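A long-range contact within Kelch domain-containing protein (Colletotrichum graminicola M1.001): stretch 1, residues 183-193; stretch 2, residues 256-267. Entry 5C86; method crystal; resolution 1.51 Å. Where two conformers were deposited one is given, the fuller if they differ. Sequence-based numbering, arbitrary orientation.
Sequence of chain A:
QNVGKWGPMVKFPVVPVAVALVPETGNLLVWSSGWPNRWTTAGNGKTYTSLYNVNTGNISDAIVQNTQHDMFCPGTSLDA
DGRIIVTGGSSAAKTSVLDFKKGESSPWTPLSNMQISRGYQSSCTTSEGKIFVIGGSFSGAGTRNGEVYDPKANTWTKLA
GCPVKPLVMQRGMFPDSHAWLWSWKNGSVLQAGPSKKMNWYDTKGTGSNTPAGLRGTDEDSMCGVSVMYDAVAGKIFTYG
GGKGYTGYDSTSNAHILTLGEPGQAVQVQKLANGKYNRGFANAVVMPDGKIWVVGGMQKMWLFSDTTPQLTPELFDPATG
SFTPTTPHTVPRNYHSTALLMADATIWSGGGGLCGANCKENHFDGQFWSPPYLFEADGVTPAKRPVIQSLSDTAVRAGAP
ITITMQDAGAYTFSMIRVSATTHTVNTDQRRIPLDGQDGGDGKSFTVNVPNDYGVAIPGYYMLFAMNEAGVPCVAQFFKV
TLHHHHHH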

ATOM      1  N   SER A 183      11.067  -3.089  -0.111  1.00 11.61           N
ATOM      2  CA  SER A 183      12.355  -2.642  -0.619  1.00 12.64           C
ATOM      3  C   SER A 183      13.225  -2.056   0.449  1.00 13.63           C
ATOM      4  O   SER A 183      12.753  -1.391   1.414  1.00 11.62           O
ATOM      5  N   TRP A 184      14.529  -2.342   0.339  1.00 12.20           N
ATOM      6  CA  TRP A 184      15.478  -1.932   1.358  1.00 12.40           C
ATOM      7  C   TRP A 184      16.836  -1.490   0.724  1.00 14.86           C
ATOM      8  O   TRP A 184      16.881  -1.179  -0.437  1.00 14.37           O
ATOM      9  N   LYS A 185      17.884  -1.484   1.521  1.00 15.09           N
ATOM     10  CA  LYS A 185      19.137  -0.871   1.128  1.00 15.09           C
ATOM     11  C   LYS A 185      19.718  -1.526  -0.111  1.00 16.46           C
ATOM     12  O   LYS A 185      19.608  -2.772  -0.249  1.00 14.66           O
ATOM     13  N   ASN A 186      20.305  -0.707  -0.973  1.00 18.32           N
ATOM     14  CA  ASN A 186      21.166  -1.189  -2.091  1.00 20.30           C
ATOM     15  C   ASN A 186      20.512  -2.252  -2.955  1.00 19.28           C
ATOM     16  O   ASN A 186      21.094  -3.325  -3.252  1.00 20.43           O
ATOM     17  N   GLY A 187      19.278  -2.001  -3.296  1.00 17.46           N
ATOM     18  CA  GLY A 187      18.555  -2.792  -4.255  1.00 16.39           C
ATOM     19  C   GLY A 187      18.015  -4.063  -3.684  1.00 17.14           C
ATOM     20  O   GLY A 187      17.545  -4.880  -4.457  1.00 17.11           O
ATOM     21  N   SER A 188      18.046  -4.251  -2.378  1.00 15.19           N
ATOM     22  CA  SER A 188      17.552  -5.411  -1.735  1.00 14.12           C
ATOM     23  C   SER A 188      15.996  -5.320  -1.614  1.00 15.52           C
ATOM     24  O   SER A 188      15.451  -4.218  -1.599  1.00 13.99           O
ATOM     25  N   VAL A 189      15.375  -6.469  -1.484  1.00 15.43           N
ATOM     26  CA  VAL A 189      13.929  -6.609  -1.235  1.00 15.05           C
ATOM     27  C   VAL A 189      13.755  -7.684  -0.210  1.00 14.78           C
ATOM     28  O   VAL A 189      14.206  -8.830  -0.417  1.00 15.78           O
ATOM     29  N   LEU A 190      13.113  -7.397   0.915  1.00 12.82           N
ATOM     30  CA  LEU A 190      12.745  -8.386   1.832  1.00 13.10           C
ATOM     31  C   LEU A 190      11.385  -8.959   1.476  1.00 14.60           C
ATOM     32  O   LEU A 190      10.411  -8.176   1.388  1.00 13.98           O
ATOM     33  N   GLN A 191      11.295 -10.275   1.311  1.00 12.84           N
ATOM     34  CA  GLN A 191       9.977 -10.953   1.337  1.00 13.03           C
ATOM     35  C   GLN A 191       9.675 -11.380   2.710  1.00 13.88           C
ATOM     36  O   GLN A 191      10.280 -12.286   3.265  1.00 14.51           O
ATOM     37  N   ALA A 192       8.819 -10.618   3.390  1.00 12.42           N
ATOM     38  CA  ALA A 192       8.490 -10.755   4.775  1.00 12.19           C
ATOM     39  C   ALA A 192       7.441 -11.793   5.122  1.00 13.37           C
ATOM     40  O   ALA A 192       7.205 -12.097   6.274  1.00 14.06           O
ATOM     41  N   GLY A 193       6.863 -12.324   4.063  1.00 11.62           N
ATOM     42  CA  GLY A 193       5.744 -13.236   4.169  1.00 12.79           C
ATOM     43  C   GLY A 193       5.074 -13.295   2.820  1.00 11.32           C
ATOM     44  O   GLY A 193       5.609 -12.786   1.858  1.00 12.08           O
ATOM     45  N   ILE A 256       6.205  -7.330  15.050  0.59 12.87           N
ATOM     46  CA  ILE A 256       7.046  -6.274  14.523  0.59 13.07           C
ATOM     47  C   ILE A 256       8.373  -6.862  14.101  0.59 13.11           C
ATOM     48  O   ILE A 256       9.020  -7.521  14.911  0.59 13.39           O
ATOM     49  N   LEU A 257       8.761  -6.612  12.864  1.00 12.28           N
ATOM     50  CA  LEU A 257      10.013  -7.027  12.244  1.00 14.17           C
ATOM     51  C   LEU A 257      10.943  -5.862  12.269  1.00 14.53           C
ATOM     52  O   LEU A 257      10.508  -4.681  12.020  1.00 13.62           O
ATOM     53  N   THR A 258      12.259  -6.093  12.577  1.00 13.76           N
ATOM     54  CA  THR A 258      13.223  -5.012  12.550  1.00 15.05           C
ATOM     55  C   THR A 258      14.333  -5.421  11.626  1.00 14.90           C
ATOM     56  O   THR A 258      14.956  -6.455  11.854  1.00 17.62           O
ATOM     57  N   LEU A 259      14.573  -4.656  10.577  1.00 13.67           N
ATOM     58  CA  LEU A 259      15.509  -4.933   9.520  1.00 16.12           C
ATOM     59  C   LEU A 259      16.805  -4.326   9.925  1.00 19.44           C
ATOM     60  O   LEU A 259      16.832  -3.183  10.355  1.00 21.76           O
ATOM     61  N   GLY A 260      17.879  -5.106   9.754  1.00 22.17           N
ATOM     62  CA  GLY A 260      19.196  -4.545   9.886  1.00 26.02           C
ATOM     63  C   GLY A 260      19.750  -4.414   8.493  1.00 26.67           C
ATOM     64  O   GLY A 260      19.251  -3.614   7.703  1.00 28.43           O
ATOM     65  N   GLU A 261      20.827  -5.122   8.205  1.00 24.60           N
ATOM     66  CA  GLU A 261      21.435  -5.051   6.895  1.00 23.42           C
ATOM     67  C   GLU A 261      20.828  -6.140   5.977  1.00 20.51           C
ATOM     68  O   GLU A 261      20.394  -7.142   6.443  1.00 25.58           O
ATOM     69  N   PRO A 262      20.770  -5.909   4.676  1.00 21.01           N
ATOM     70  CA  PRO A 262      20.298  -6.946   3.795  1.00 22.61           C
ATOM     71  C   PRO A 262      21.173  -8.153   3.924  1.00 25.83           C
ATOM     72  O   PRO A 262      22.372  -8.021   4.194  1.00 25.47           O
ATOM     73  N   GLY A 263      20.570  -9.312   3.753  1.00 23.69           N
ATOM     74  CA  GLY A 263      21.239 -10.590   3.985  1.00 24.47           C
ATOM     75  C   GLY A 263      21.323 -11.069   5.423  1.00 27.04           C
ATOM     76  O   GLY A 263      21.653 -12.193   5.639  1.00 31.20           O
ATOM     77  N   GLN A 264      21.083 -10.233   6.422  1.00 23.80           N
ATOM     78  CA  GLN A 264      21.233 -10.596   7.801  1.00 25.79           C
ATOM     79  C   GLN A 264      19.851 -10.943   8.382  1.00 25.69           C
ATOM     80  O   GLN A 264      18.803 -10.594   7.777  1.00 23.22           O
ATOM     81  N   ALA A 265      19.850 -11.716   9.440  1.00 25.39           N
ATOM     82  CA  ALA A 265      18.592 -12.174  10.040  1.00 25.49           C
ATOM     83  C   ALA A 265      17.706 -10.941  10.356  1.00 23.94           C
ATOM     84  O   ALA A 265      18.196  -9.881  10.719  1.00 26.28           O
ATOM     85  N   VAL A 266      16.394 -11.112  10.173  1.00 22.62           N
ATOM     86  CA  VAL A 266      15.460 -10.099  10.597  1.00 20.52           C
ATOM     87  C   VAL A 266      14.965 -10.447  11.970  1.00 18.76           C
ATOM     88  O   VAL A 266      14.535 -11.564  12.215  1.00 21.04           O
ATOM     89  N   GLN A 267      14.962  -9.467  12.849  1.00 18.88           N
ATOM     90  CA  GLN A 267      14.521  -9.656  14.216  1.00 20.23           C
ATOM     91  C   GLN A 267      12.994  -9.591  14.272  1.00 18.76           C
ATOM     92  O   GLN A 267      12.385  -8.752  13.565  1.00 15.96           O
TER

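The indole of Trp 184 is held by the second stretch in two ways at once, by a hydrogen bond at its edge and by a leucine over its face. At the edge, NE1 of Trp 184 donates to the carbonyl O of Gly 260 over 2.8 Å, with an N-H...O angle of 171°, so the bond is short and almost straight. Over one face lies Leu 259: its CD2 sits 3.9 Å from the centroid of the five-membered ring of Trp 184, formed by CG, CD1, NE1, CE2 and CD2, and only 10° off the ring normal, a CH-pi contact, while Leu 259 CB approaches Trp 184 CE2 to 3.9 Å. The acceptor and the leucine belong to consecutive residues, so a single short segment of backbone serves both sites. The t rotamer of Trp 184 (chi1 -164°, chi2 -126°) carries the ring to this position, and its CD1 also meets CD of Pro 262 at 4.2 Å, obliquely to the ring.

Leu 259, with chi1 at -81° (m) and chi2 at 57° (p), connects the indole to the aliphatic part of the contact. Its CD1 packs at 3.8 Å against CD2 of Leu 190, and its CD2, the methyl over the indole, lies 4.1 Å from that same CD2 of Leu 190. Leu 190 (t, p) points toward the second stretch from the strand 188-191, and the same CD2 of Leu 190 reaches CG2 of Val 266, a t rotamer, at 4.1 Å. The apolar packing continues with Ala 192, whose CB touches CD1 of Leu 257 (m, t) at 3.7 Å. Backbone bonds between Thr 258 and Gln 267, N to O in both directions (2.8 Å from Thr 258 N to Gln 267 O, 3.2 Å from Gln 267 N to Thr 258 O), tie together the two ends of the segment that presents Leu 259 and Val 266. Along the strand of the first stretch, by contrast, Val 189 points away and takes no part.

Toward the more exposed side, Pro 262 occupies the second position of a type II turn from Glu 261 to Gln 264, closed by Gln 264 N to Glu 261 O at 3.2 Å. Gly 263 follows it with a positive phi of 81°, a conformation that favours glycine. The proline ring, C-gamma exo, rests its CB 3.7 Å from CB of Ser 188 and its CG 3.8 Å from the carbonyl O of Lys 185. That carbonyl is already engaged within its own stretch: Ser 188, in the p rotamer, donates from OG to Lys 185 O at 2.8 Å, and Ser 188 N bonds to the same oxygen at 3.0 Å.

The charged pair completes the contact. Lys 185 is extended (m, t, t, t), and its NZ forms a salt bridge of 3.0 Å with OE2 of Glu 261. The CA-to-CB bond of Glu 261 points away from the first stretch, but chi1 at -71° and chi2 at -53°, both m, fold the chain so that its carboxylate comes nearer.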

ATOM      1  CB  SER A 183      12.160  -1.618  -1.680  1.00 13.03           C
ATOM      2  OG  SER A 183      11.480  -2.175  -2.780  1.00 13.40           O
ATOM      3  CB  TRP A 184      15.576  -3.020   2.439  1.00 14.25           C
ATOM      4  CG  TRP A 184      16.198  -2.674   3.754  1.00 13.54           C
ATOM      5  CD1 TRP A 184      17.282  -3.337   4.425  1.00 14.04           C
ATOM      6  CD2 TRP A 184      15.820  -1.598   4.637  1.00 12.87           C
ATOM      7  NE1 TRP A 184      17.521  -2.745   5.632  1.00 15.17           N
ATOM      8  CE2 TRP A 184      16.666  -1.689   5.791  1.00 14.39           C
ATOM      9  CE3 TRP A 184      14.814  -0.623   4.599  1.00 14.16           C
ATOM     10  CZ2 TRP A 184      16.504  -0.852   6.856  1.00 14.40           C
ATOM     11  CZ3 TRP A 184      14.664   0.240   5.719  1.00 13.68           C
ATOM     12  CH2 TRP A 184      15.530   0.123   6.791  1.00 13.38           C
ATOM     13  CB  LYS A 185      20.079  -0.929   2.299  1.00 16.20           C
ATOM     14  CG  LYS A 185      19.608  -0.115   3.506  1.00 19.34           C
ATOM     15  CD  LYS A 185      20.557  -0.223   4.712  1.00 22.88           C
ATOM     16  CE  LYS A 185      19.983   0.526   5.930  1.00 25.18           C
ATOM     17  NZ  LYS A 185      21.091   0.708   6.948  1.00 29.55           N
ATOM     18  CB  ASN A 186      22.386  -1.811  -1.429  1.00 20.52           C
ATOM     19  CG  ASN A 186      23.565  -1.997  -2.412  1.00 26.17           C
ATOM     20  OD1 ASN A 186      23.589  -1.425  -3.471  1.00 27.45           O
ATOM     21  ND2 ASN A 186      24.460  -2.852  -2.064  1.00 32.39           N
ATOM     22  CB  SER A 188      18.157  -5.614  -0.398  1.00 16.94           C
ATOM     23  OG  SER A 188      17.703  -4.609   0.502  1.00 15.81           O
ATOM     24  CB  VAL A 189      13.141  -6.865  -2.494  1.00 13.53           C
ATOM     25  CG1 VAL A 189      11.657  -7.143  -2.129  1.00 14.38           C
ATOM     26  CG2 VAL A 189      13.216  -5.771  -3.501  1.00 15.00           C
ATOM     27  CB  LEU A 190      12.685  -7.885   3.259  1.00 13.42           C
ATOM     28  CG  LEU A 190      12.206  -8.846   4.327  1.00 14.47           C
ATOM     29  CD1 LEU A 190      13.210  -9.985   4.438  1.00 15.18           C
ATOM     30  CD2 LEU A 190      12.006  -8.193   5.672  1.00 15.33           C
ATOM     31  CB  GLN A 191       9.980 -12.100   0.352  1.00 12.00           C
ATOM     32  CG  GLN A 191       8.850 -13.087   0.510  1.00 12.42           C
ATOM     33  CD  GLN A 191       9.227 -14.311   1.307  1.00 14.38           C
ATOM     34  OE1 GLN A 191      10.401 -14.737   1.345  1.00 15.88           O
ATOM     35  NE2 GLN A 191       8.223 -14.879   2.038  1.00 15.85           N
ATOM     36  CB  ALA A 192       8.155  -9.373   5.379  1.00 11.81           C
ATOM     37  CB  ILE A 256       7.261  -5.132  15.558  0.59 12.98           C
ATOM     38  CG1 ILE A 256       5.996  -4.313  15.808  0.59 13.10           C
ATOM     39  CG2 ILE A 256       8.471  -4.259  15.137  0.59 13.41           C
ATOM     40  CD1 ILE A 256       6.080  -3.415  17.048  0.59 13.69           C
ATOM     41  CB  LEU A 257       9.822  -7.454  10.789  1.00 13.67           C
ATOM     42  CG  LEU A 257       8.666  -8.361  10.434  1.00 17.05           C
ATOM     43  CD1 LEU A 257       8.750  -8.845   8.999  1.00 17.95           C
ATOM     44  CD2 LEU A 257       8.284  -9.442  11.342  1.00 18.92           C
ATOM     45  CB  THR A 258      13.782  -4.716  13.985  1.00 16.62           C
ATOM     46  OG1 THR A 258      12.734  -4.406  14.911  1.00 17.80           O
ATOM     47  CG2 THR A 258      14.734  -3.543  13.945  1.00 19.53           C
ATOM     48  CB  LEU A 259      15.059  -4.330   8.172  1.00 18.38           C
ATOM     49  CG  LEU A 259      14.006  -5.196   7.411  1.00 19.25           C
ATOM     50  CD1 LEU A 259      12.769  -5.463   8.231  1.00 21.30           C
ATOM     51  CD2 LEU A 259      13.632  -4.474   6.155  1.00 21.04           C
ATOM     52  CB  GLU A 261      22.975  -5.131   6.966  1.00 28.24           C
ATOM     53  CG  GLU A 261      23.646  -3.866   7.552  1.00 30.18           C
ATOM     54  CD  GLU A 261      23.263  -2.532   6.892  1.00 30.41           C
ATOM     55  OE1 GLU A 261      23.356  -2.419   5.664  1.00 33.71           O
ATOM     56  OE2 GLU A 261      22.891  -1.547   7.616  1.00 37.70           O
ATOM     57  CB  PRO A 262      20.408  -6.364   2.385  1.00 24.13           C
ATOM     58  CG  PRO A 262      20.942  -4.995   2.546  1.00 24.63           C
ATOM     59  CD  PRO A 262      21.227  -4.723   3.943  1.00 23.38           C
ATOM     60  CB  GLN A 264      21.896  -9.465   8.608  1.00 31.53           C
ATOM     61  CG  GLN A 264      23.279  -9.045   8.128  0.80 34.32           C
ATOM     62  CD  GLN A 264      24.312 -10.179   8.110  0.70 36.62           C
ATOM     63  OE1 GLN A 264      24.253 -11.129   8.887  0.80 37.09           O
ATOM     64  NE2 GLN A 264      25.275 -10.064   7.216  0.75 37.78           N
ATOM     65  CB  ALA A 265      18.848 -12.953  11.318  1.00 28.26           C
ATOM     66  CB  VAL A 266      14.320 -10.039   9.561  1.00 19.10           C
ATOM     67  CG1 VAL A 266      13.222  -9.094  10.053  1.00 19.28           C
ATOM     68  CG2 VAL A 266      14.864  -9.674   8.214  1.00 19.40           C
ATOM     69  CB  GLN A 267      15.201  -8.656  15.153  1.00 24.05           C
ATOM     70  CG  GLN A 267      16.752  -8.805  15.126  0.75 28.67           C
ATOM     71  CD  GLN A 267      17.275 -10.169  15.576  0.60 32.47           C
ATOM     72  OE1 GLN A 267      16.592 -10.910  16.301  0.45 36.76           O
ATOM     73  NE2 GLN A 267      18.496 -10.511  15.166  0.50 35.62           N
TER